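Local coordinates for cortical-lytic enzyme (Bacillus cereus, PDB 4S3J), which acts as an N-acetylglucosaminidase that degrades partially broken-down cortex peptidoglycan during germination of Bacillus spores, at residues 72-77 against 83-88; 5-10 against 56-61; 62-67 against 397-402. All coordinates share one frame; numbering follows the deposited sequence.

Contact 1. Residues 72-77 against 83-88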
loop_
_atom_site.group_PDB
_atom_site.type_symbol
_atom_site.label_atom_id
_atom_site.label_comp_id
_atom_site.label_asym_id
_atom_site.label_seq_id
_atom_site.Cartn_x
_atom_site.Cartn_y
_atom_site.Cartn_z
ATOM N N VAL A 72 -1.908 -9.553 -20.611
ATOM C CA VAL A 72 -2.162 -10.140 -21.935
ATOM C C VAL A 72 -3.589 -9.849 -22.387
ATOM O O VAL A 72 -4.518 -9.954 -21.600
ATOM C CB VAL A 72 -1.927 -11.670 -21.922
ATOM C CG1 VAL A 72 -0.501 -11.992 -21.557
ATOM C CG2 VAL A 72 -2.846 -12.347 -20.973
ATOM N N PRO A 73 -3.779 -9.422 -23.640
ATOM C CA PRO A 73 -5.174 -9.198 -24.033
ATOM C C PRO A 73 -6.057 -10.434 -23.860
ATOM O O PRO A 73 -5.620 -11.547 -24.143
ATOM C CB PRO A 73 -5.074 -8.823 -25.517
ATOM C CG PRO A 73 -3.672 -8.379 -25.727
ATOM C CD PRO A 73 -2.826 -9.112 -24.718
ATOM N N LEU A 74 -7.283 -10.240 -23.389
ATOM C CA LEU A 74 -8.174 -11.357 -23.092
ATOM C C LEU A 74 -8.455 -12.216 -24.330
ATOM O O LEU A 74 -8.500 -13.444 -24.238
ATOM C CB LEU A 74 -9.483 -10.839 -22.496
ATOM C CG LEU A 74 -10.587 -11.875 -22.280
ATOM C CD1 LEU A 74 -10.118 -13.020 -21.413
ATOM C CD2 LEU A 74 -11.855 -11.233 -21.730
ATOM N N ALA A 75 -8.650 -11.584 -25.482
ATOM C CA ALA A 75 -8.904 -12.343 -26.715
ATOM C C ALA A 75 -7.742 -13.261 -27.060
ATOM O O ALA A 75 -7.953 -14.365 -27.553
ATOM C CB ALA A 75 -9.177 -11.402 -27.881
ATOM N N SER A 76 -6.512 -12.796 -26.850
ATOM C CA SER A 76 -5.336 -13.612 -27.151
ATOM C C SER A 76 -5.234 -14.805 -26.212
ATOM O O SER A 76 -4.922 -15.908 -26.637
ATOM C CB SER A 76 -4.057 -12.788 -27.065
ATOM O OG SER A 76 -4.113 -11.681 -27.948
ATOM N N LEU A 77 -5.478 -14.577 -24.927
ATOM C CA LEU A 77 -5.419 -15.667 -23.940
ATOM C C LEU A 77 -6.465 -16.715 -24.234
ATOM O O LEU A 77 -6.188 -17.908 -24.181
ATOM C CB LEU A 77 -5.624 -15.111 -22.531
ATOM C CG LEU A 77 -5.672 -16.120 -21.387
ATOM C CD1 LEU A 77 -4.350 -16.823 -21.261
ATOM C CD2 LEU A 77 -6.020 -15.401 -20.052
ATOM N N LEU A 83 -10.524 -21.431 -25.955
ATOM C CA LEU A 83 -11.600 -21.211 -24.986
ATOM C C LEU A 83 -12.431 -20.000 -25.371
ATOM O O LEU A 83 -11.955 -19.133 -26.097
ATOM C CB LEU A 83 -11.037 -21.009 -23.568
ATOM C CG LEU A 83 -10.215 -22.146 -22.967
ATOM C CD1 LEU A 83 -9.606 -21.718 -21.626
ATOM C CD2 LEU A 83 -11.065 -23.392 -22.795
ATOM N N SER A 84 -13.663 -19.938 -24.868
ATOM C CA SER A 84 -14.507 -18.755 -25.040
ATOM C C SER A 84 -14.160 -17.732 -23.963
ATOM O O SER A 84 -13.662 -18.100 -22.894
ATOM C CB SER A 84 -15.986 -19.131 -24.973
ATOM O OG SER A 84 -16.399 -19.331 -23.633
ATOM N N LEU A 85 -14.453 -16.460 -24.236
ATOM C CA LEU A 85 -14.080 -15.364 -23.343
ATOM C C LEU A 85 -14.635 -15.480 -21.914
ATOM O O LEU A 85 -14.015 -14.985 -20.972
ATOM C CB LEU A 85 -14.519 -14.022 -23.957
ATOM C CG LEU A 85 -13.868 -13.660 -25.300
ATOM C CD1 LEU A 85 -14.471 -12.385 -25.893
ATOM C CD2 LEU A 85 -12.367 -13.514 -25.166
ATOM N N LYS A 86 -15.786 -16.129 -21.760
ATOM C CA LYS A 86 -16.409 -16.348 -20.446
ATOM C C LYS A 86 -16.420 -17.825 -20.053
ATOM O O LYS A 86 -17.222 -18.246 -19.219
ATOM C CB LYS A 86 -17.841 -15.798 -20.400
ATOM C CG LYS A 86 -17.967 -14.281 -20.359
ATOM C CD LYS A 86 -19.192 -13.897 -19.513
ATOM C CE LYS A 86 -19.255 -12.412 -19.187
ATOM N NZ LYS A 86 -20.475 -12.087 -18.375
ATOM N N SER A 87 -15.527 -18.602 -20.655
ATOM C CA SER A 87 -15.478 -20.053 -20.457
ATOM C C SER A 87 -15.376 -20.445 -18.982
ATOM O O SER A 87 -14.653 -19.804 -18.219
ATOM C CB SER A 87 -14.288 -20.636 -21.214
ATOM O OG SER A 87 -14.243 -22.038 -21.077
ATOM N N ILE A 88 -16.099 -21.495 -18.596
ATOM C CA ILE A 88 -16.088 -21.978 -17.215
ATOM C C ILE A 88 -14.796 -22.718 -16.907
ATOM O O ILE A 88 -14.518 -23.768 -17.487
ATOM C CB ILE A 88 -17.252 -22.959 -16.939
ATOM C CG1 ILE A 88 -18.609 -22.306 -17.188
ATOM C CG2 ILE A 88 -17.153 -23.546 -15.523
ATOM C CD1 ILE A 88 -19.728 -23.331 -17.345
#
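Leu-85 reaches across to the start of helix 74-80 with a single methyl group, CD2, and that methyl makes both close approaches of the contact. It sits 3.8 Å from Leu-74 CG, the branch point of the facing leucine, and 4.0 Å from Ala-75 CA, on the helix backbone. Leu-85 therefore touches the first turn of the helix at two successive residues, meeting a side chain at one and main chain at the next. The two leucine side chains cross at a slant, and no hydrogen bond links the segments, so what holds here is van der Waals contact between apolar groups.

In Leu-74 the CG lies opposite the backbone N (chi1 173°), which swings the branch out from the helix toward the loop. Leu-85 gives up the most surface to the contact, Leu-74 rather less, and Ala-75 contributes mainly its backbone, its methyl pointing the other way. Leu-85 stands at the second position of a type I turn from Ser-84 to Ser-87, closed by a bond from Ser-87 N to Ser-84 O of 3.0 Å; the turn sets the backbone of Leu-85 beside the helix, and its side chain then reaches in with CD2. On the other side, Pro-73 occupies the N-cap, and its O accepts from Leu-77 N.

This is a surface contact within the second LysM domain. It lays the loop leading to strand 94-96 against the beginning of helix 74-80, while Leu-74 also packs on Leu-63 and Ser-67 of helix 63-70, the preceding helix of the same small domain.

Contact 2. Residues 5-10 against 56-61; sequences IVTVRS and YVQPGD
Gln-58 lays its carboxamide against the backbone of strand 3-7, and nearly everything in this contact turns on that one side chain. Its OE1 accepts from Thr-7 N at 3.1 Å, with a fairly straight N-H...O angle of 159°. The donor approaches from above the carbonyl plane, 36° out of it, instead of along a lone pair. The side chain is folded to get there: chi1 sets CG beside the backbone N, 3.3 Å from Ile-5 O, and the bend at chi2 (-61°) then steers the amide toward Thr-7 N. The aliphatic part thus rests on the strand's carbonyl while OE1 also passes close to Val-6 CA.

The other end of the amide is held by its own segment. Gln-58 NE2 donates to Tyr-56 O at 3.0 Å, and that oxygen lies almost in the amide plane, which fixes the rotation of the group and points OE1 at the strand. Gln-58 N in turn donates to Asp-61 OD2 at 2.8 Å, across a type II turn from Gln-58 to Asp-61 with Gly-60 at its positive-phi position.

The side chains of Thr-7 and Gln-58 slant past each other; one water bridges Thr-7 OG1 and Gln-58 OE1, and a second donates to both the backbone oxygen Thr-7 O and Gln-58 OE1.

Strand 3-7 belongs to the first LysM domain and the turn to the second, so the contact is a junction between the two, where Tyr-56 N also bonds to Gln-4 OE1. Three donors converge on OE1, one backbone N-H and two waters, while one N-H of NE2 goes to Tyr-56 O: the interface is polar and partly hydrated, with the glutamine amide serving as one link.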
loop_
_atom_site.group_PDB
_atom_site.type_symbol
_atom_site.label_atom_id
_atom_site.label_comp_id
_atom_site.label_asym_id
_atom_site.label_seq_id
_atom_site.Cartn_x
_atom_site.Cartn_y
_atom_site.Cartn_z
ATOM N N ILE A 5 0.419 -17.317 -8.227
ATOM C CA ILE A 5 -0.099 -17.507 -6.881
ATOM C C ILE A 5 -0.777 -18.892 -6.781
ATOM O O ILE A 5 -1.503 -19.311 -7.692
ATOM C CB ILE A 5 -1.108 -16.406 -6.541
ATOM C CG1 ILE A 5 -0.420 -15.044 -6.561
ATOM C CG2 ILE A 5 -1.732 -16.660 -5.169
ATOM C CD1 ILE A 5 -1.394 -13.869 -6.593
ATOM N N VAL A 6 -0.494 -19.622 -5.706
ATOM C CA VAL A 6 -1.125 -20.913 -5.411
ATOM C C VAL A 6 -1.670 -20.871 -3.976
ATOM O O VAL A 6 -0.960 -20.447 -3.057
ATOM C CB VAL A 6 -0.142 -22.089 -5.554
ATOM C CG1 VAL A 6 -0.805 -23.409 -5.162
ATOM C CG2 VAL A 6 0.350 -22.175 -6.980
ATOM N N THR A 7 -2.906 -21.323 -3.784
ATOM C CA THR A 7 -3.483 -21.421 -2.444
ATOM C C THR A 7 -3.222 -22.808 -1.872
ATOM O O THR A 7 -3.493 -23.819 -2.527
ATOM C CB THR A 7 -5.006 -21.144 -2.469
ATOM O OG1 THR A 7 -5.242 -19.808 -2.907
ATOM C CG2 THR A 7 -5.633 -21.269 -1.095
ATOM N N VAL A 8 -2.679 -22.842 -0.655
ATOM C CA VAL A 8 -2.350 -24.083 0.034
ATOM C C VAL A 8 -3.623 -24.890 0.333
ATOM O O VAL A 8 -4.653 -24.348 0.735
ATOM C CB VAL A 8 -1.582 -23.776 1.339
ATOM C CG1 VAL A 8 -1.396 -25.022 2.206
ATOM C CG2 VAL A 8 -0.219 -23.146 1.018
ATOM N N ARG A 9 -3.547 -26.180 0.040
ATOM C CA ARG A 9 -4.630 -27.150 0.289
ATOM C C ARG A 9 -4.179 -28.156 1.348
ATOM O O ARG A 9 -2.981 -28.307 1.627
ATOM C CB ARG A 9 -5.025 -27.853 -0.997
ATOM C CG ARG A 9 -5.639 -26.870 -1.994
ATOM C CD ARG A 9 -6.100 -27.487 -3.311
ATOM N NE ARG A 9 -5.142 -28.405 -3.902
ATOM C CZ ARG A 9 -5.362 -29.064 -5.033
ATOM N NH1 ARG A 9 -6.506 -28.902 -5.684
ATOM N NH2 ARG A 9 -4.443 -29.891 -5.514
ATOM N N SER A 10 -5.151 -28.886 1.887
ATOM C CA SER A 10 -4.891 -29.890 2.921
ATOM C C SER A 10 -3.798 -30.873 2.516
ATOM O O SER A 10 -3.855 -31.474 1.445
ATOM C CB SER A 10 -6.167 -30.691 3.199
ATOM O OG SER A 10 -7.249 -29.838 3.527
ATOM N N TYR A 56 -1.825 -22.669 -13.655
ATOM C CA TYR A 56 -2.830 -23.595 -13.138
ATOM C C TYR A 56 -3.910 -22.812 -12.403
ATOM O O TYR A 56 -3.649 -22.068 -11.457
ATOM C CB TYR A 56 -2.182 -24.652 -12.240
ATOM C CG TYR A 56 -1.206 -25.487 -13.032
ATOM C CD1 TYR A 56 -1.644 -26.516 -13.854
ATOM C CD2 TYR A 56 0.149 -25.216 -13.004
ATOM C CE1 TYR A 56 -0.758 -27.250 -14.612
ATOM C CE2 TYR A 56 1.041 -25.948 -13.750
ATOM C CZ TYR A 56 0.579 -26.957 -14.563
ATOM O OH TYR A 56 1.462 -27.698 -15.314
ATOM N N VAL A 57 -5.135 -22.987 -12.874
ATOM C CA VAL A 57 -6.271 -22.191 -12.427
ATOM C C VAL A 57 -6.514 -22.314 -10.918
ATOM O O VAL A 57 -6.437 -23.397 -10.319
ATOM C CB VAL A 57 -7.546 -22.595 -13.237
ATOM C CG1 VAL A 57 -8.813 -22.032 -12.612
ATOM C CG2 VAL A 57 -7.416 -22.154 -14.705
ATOM N N GLN A 58 -6.759 -21.167 -10.308
ATOM C CA GLN A 58 -6.998 -21.062 -8.872
ATOM C C GLN A 58 -8.474 -20.795 -8.561
ATOM O O GLN A 58 -9.214 -20.325 -9.417
ATOM C CB GLN A 58 -6.142 -19.933 -8.293
ATOM C CG GLN A 58 -4.655 -20.158 -8.444
ATOM C CD GLN A 58 -4.210 -21.397 -7.735
ATOM O OE1 GLN A 58 -4.368 -21.512 -6.511
ATOM N NE2 GLN A 58 -3.681 -22.370 -8.495
ATOM N N PRO A 59 -8.886 -21.043 -7.313
ATOM C CA PRO A 59 -10.277 -20.746 -6.945
ATOM C C PRO A 59 -10.685 -19.306 -7.238
ATOM O O PRO A 59 -9.977 -18.346 -6.884
ATOM C CB PRO A 59 -10.313 -21.033 -5.443
ATOM C CG PRO A 59 -9.178 -22.000 -5.204
ATOM C CD PRO A 59 -8.130 -21.691 -6.225
ATOM N N GLY A 60 -11.837 -19.159 -7.892
ATOM C CA GLY A 60 -12.383 -17.856 -8.243
ATOM C C GLY A 60 -11.834 -17.214 -9.512
ATOM O O GLY A 60 -12.302 -16.156 -9.939
ATOM N N ASP A 61 -10.862 -17.854 -10.154
ATOM C CA ASP A 61 -10.283 -17.297 -11.373
ATOM C C ASP A 61 -11.313 -17.192 -12.497
ATOM O O ASP A 61 -12.249 -17.987 -12.595
ATOM C CB ASP A 61 -9.134 -18.171 -11.885
ATOM C CG ASP A 61 -7.769 -17.749 -11.375
ATOM O OD1 ASP A 61 -7.585 -16.601 -10.923
ATOM O OD2 ASP A 61 -6.860 -18.598 -11.438
HETATM O O HOH W 1 -4.864 -18.833 -5.341
HETATM O O HOH W 2 -5.199 -24.023 -4.890
#

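Contact 3. Residues 62-67 against 397-402; sequences SLYRIS and MKEQGI
Tyr-64 and Glu-399 meet at one point, where Tyr-64 OH donates to Glu-399 OE2 over a very short 2.5 Å. The carboxylate oxygen lies at the edge of the ring and in its plane, 3.3 Å from Tyr-64 CE2, so it sits beside the hydroxyl instead of over a ring face. Ring and carboxylate planes are turned 34° from each other. The tyrosine spans the distance because its CG lies opposite the backbone N (chi1 176°), throwing the ring outward from helix 63-70; Glu-399 answers with a chain that runs extended beyond CG. If the very short distance is real, it would fit a charge-assisted bond to a carboxylate.

Around this tight point the contact is loose. Both residues are exposed, little surface is buried, and no apolar side chains pack between the segments. Neighbouring residues add further ties between the domains: Lys-398 NZ bonds to Gln-68 O and Asn-71 OD1, and Arg-65 NH1 to Ser-392 OG.

Ser-62 is the N-cap of helix 63-70, its OG accepting from Arg-65 N at 3.0 Å, and Gly-401, the first residue to leave helix 387-400, has positive phi. It is a polar contact between domains, joining helix 63-70 of the second LysM domain to helix 387-400 of the family 18 TIM barrel.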
loop_
_atom_site.group_PDB
_atom_site.type_symbol
_atom_site.label_atom_id
_atom_site.label_comp_id
_atom_site.label_asym_id
_atom_site.label_seq_id
_atom_site.Cartn_x
_atom_site.Cartn_y
_atom_site.Cartn_z
ATOM N N SER A 62 -11.074 -16.218 -13.366
ATOM C CA SER A 62 -11.764 -16.079 -14.632
ATOM C C SER A 62 -10.704 -15.801 -15.670
ATOM O O SER A 62 -9.585 -15.404 -15.322
ATOM C CB SER A 62 -12.775 -14.938 -14.571
ATOM O OG SER A 62 -12.106 -13.696 -14.347
ATOM N N LEU A 63 -11.027 -15.996 -16.942
ATOM C CA LEU A 63 -10.074 -15.653 -17.981
ATOM C C LEU A 63 -9.794 -14.164 -17.951
ATOM O O LEU A 63 -8.671 -13.743 -18.149
ATOM C CB LEU A 63 -10.577 -16.084 -19.357
ATOM C CG LEU A 63 -10.559 -17.581 -19.668
ATOM C CD1 LEU A 63 -11.118 -17.810 -21.074
ATOM C CD2 LEU A 63 -9.149 -18.175 -19.559
ATOM N N TYR A 64 -10.817 -13.369 -17.673
ATOM C CA TYR A 64 -10.621 -11.934 -17.542
ATOM C C TYR A 64 -9.568 -11.604 -16.462
ATOM O O TYR A 64 -8.635 -10.825 -16.709
ATOM C CB TYR A 64 -11.945 -11.242 -17.221
ATOM C CG TYR A 64 -11.764 -9.766 -16.991
ATOM C CD1 TYR A 64 -11.622 -8.892 -18.054
ATOM C CD2 TYR A 64 -11.700 -9.257 -15.702
ATOM C CE1 TYR A 64 -11.435 -7.535 -17.832
ATOM C CE2 TYR A 64 -11.513 -7.923 -15.478
ATOM C CZ TYR A 64 -11.383 -7.069 -16.544
ATOM O OH TYR A 64 -11.194 -5.729 -16.287
ATOM N N ARG A 65 -9.697 -12.196 -15.278
ATOM C CA ARG A 65 -8.745 -11.918 -14.194
ATOM C C ARG A 65 -7.331 -12.330 -14.589
ATOM O O ARG A 65 -6.369 -11.602 -14.366
ATOM C CB ARG A 65 -9.137 -12.630 -12.894
ATOM C CG ARG A 65 -8.140 -12.377 -11.762
ATOM C CD ARG A 65 -8.465 -13.184 -10.504
ATOM N NE ARG A 65 -7.438 -13.044 -9.465
ATOM C CZ ARG A 65 -7.406 -12.058 -8.566
ATOM N NH1 ARG A 65 -8.338 -11.122 -8.588
ATOM N NH2 ARG A 65 -6.432 -12.008 -7.645
ATOM N N ILE A 66 -7.200 -13.522 -15.154
ATOM C CA ILE A 66 -5.880 -14.019 -15.498
ATOM C C ILE A 66 -5.217 -13.126 -16.559
ATOM O O ILE A 66 -4.002 -12.881 -16.510
ATOM C CB ILE A 66 -5.983 -15.489 -15.978
ATOM C CG1 ILE A 66 -6.515 -16.369 -14.846
ATOM C CG2 ILE A 66 -4.635 -15.991 -16.515
ATOM C CD1 ILE A 66 -7.062 -17.714 -15.319
ATOM N N SER A 67 -6.005 -12.654 -17.523
ATOM C CA SER A 67 -5.494 -11.748 -18.550
ATOM C C SER A 67 -5.046 -10.423 -17.920
ATOM O O SER A 67 -4.016 -9.879 -18.309
ATOM C CB SER A 67 -6.537 -11.536 -19.650
ATOM O OG SER A 67 -7.666 -10.801 -19.227
ATOM N N MET A 397 -5.679 -1.225 -10.335
ATOM C CA MET A 397 -4.845 -0.102 -10.769
ATOM C C MET A 397 -4.757 -0.090 -12.285
ATOM O O MET A 397 -4.869 0.962 -12.915
ATOM C CB MET A 397 -3.445 -0.191 -10.170
ATOM C CG MET A 397 -3.404 -0.016 -8.647
ATOM S SD MET A 397 -1.776 -0.435 -7.963
ATOM C CE MET A 397 -0.718 0.683 -8.895
ATOM N N LYS A 398 -4.567 -1.264 -12.859
ATOM C CA LYS A 398 -4.483 -1.385 -14.312
ATOM C C LYS A 398 -5.780 -0.951 -14.981
ATOM O O LYS A 398 -5.756 -0.187 -15.961
ATOM C CB LYS A 398 -4.150 -2.833 -14.713
ATOM C CG LYS A 398 -2.788 -3.308 -14.220
ATOM C CD LYS A 398 -2.564 -4.772 -14.512
ATOM C CE LYS A 398 -1.401 -5.355 -13.677
ATOM N NZ LYS A 398 -1.105 -6.768 -14.122
ATOM N N GLU A 399 -6.905 -1.442 -14.469
ATOM C CA GLU A 399 -8.201 -1.127 -15.050
ATOM C C GLU A 399 -8.475 0.367 -14.991
ATOM O O GLU A 399 -8.982 0.942 -15.949
ATOM C CB GLU A 399 -9.315 -1.879 -14.330
ATOM C CG GLU A 399 -9.290 -3.385 -14.500
ATOM C CD GLU A 399 -10.250 -4.080 -13.550
ATOM O OE1 GLU A 399 -10.462 -3.566 -12.432
ATOM O OE2 GLU A 399 -10.792 -5.141 -13.905
ATOM N N GLN A 400 -8.138 0.988 -13.862
ATOM C CA GLN A 400 -8.454 2.402 -13.634
ATOM C C GLN A 400 -7.408 3.341 -14.226
ATOM O O GLN A 400 -7.659 4.542 -14.367
ATOM C CB GLN A 400 -8.609 2.667 -12.135
ATOM C CG GLN A 400 -9.785 1.950 -11.517
ATOM C CD GLN A 400 -11.110 2.467 -12.042
ATOM O OE1 GLN A 400 -11.267 3.663 -12.283
ATOM N NE2 GLN A 400 -12.060 1.567 -12.239
ATOM N N GLY A 401 -6.244 2.807 -14.586
ATOM C CA GLY A 401 -5.212 3.601 -15.226
ATOM C C GLY A 401 -4.566 4.660 -14.339
ATOM O O GLY A 401 -4.155 5.708 -14.824
ATOM N N ILE A 402 -4.459 4.408 -13.039
ATOM C CA ILE A 402 -3.915 5.424 -12.140
ATOM C C ILE A 402 -2.381 5.357 -12.064
ATOM O O ILE A 402 -1.757 4.458 -12.617
ATOM C CB ILE A 402 -4.516 5.307 -10.754
ATOM C CG1 ILE A 402 -4.251 3.921 -10.191
ATOM C CG2 ILE A 402 -6.032 5.555 -10.795
ATOM C CD1 ILE A 402 -4.431 3.885 -8.684
#

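How the contacts relate
The three contacts follow the two LysM domains onto the catalytic barrel. Contact 2 closes first along the chain and joins the first LysM domain to the second; contact 1 lies wholly within the second; contact 3 ties that domain to helix 387-400 and spans the most sequence, with contact 1 falling between its segments. Centres of contacts 1 and 3 are about 13 Å apart, those of 2 and 3 about 18 Å, and those of 1 and 2 about 19 Å. Successive helices 63-70 and 74-80 connect contacts 3 and 1, while Asp-61 touches Ile-66 between contacts 2 and 3. The second LysM domain thus touches both the first and the barrel, and the first also packs on helix 387-400, away from the probable proton donor Glu-220.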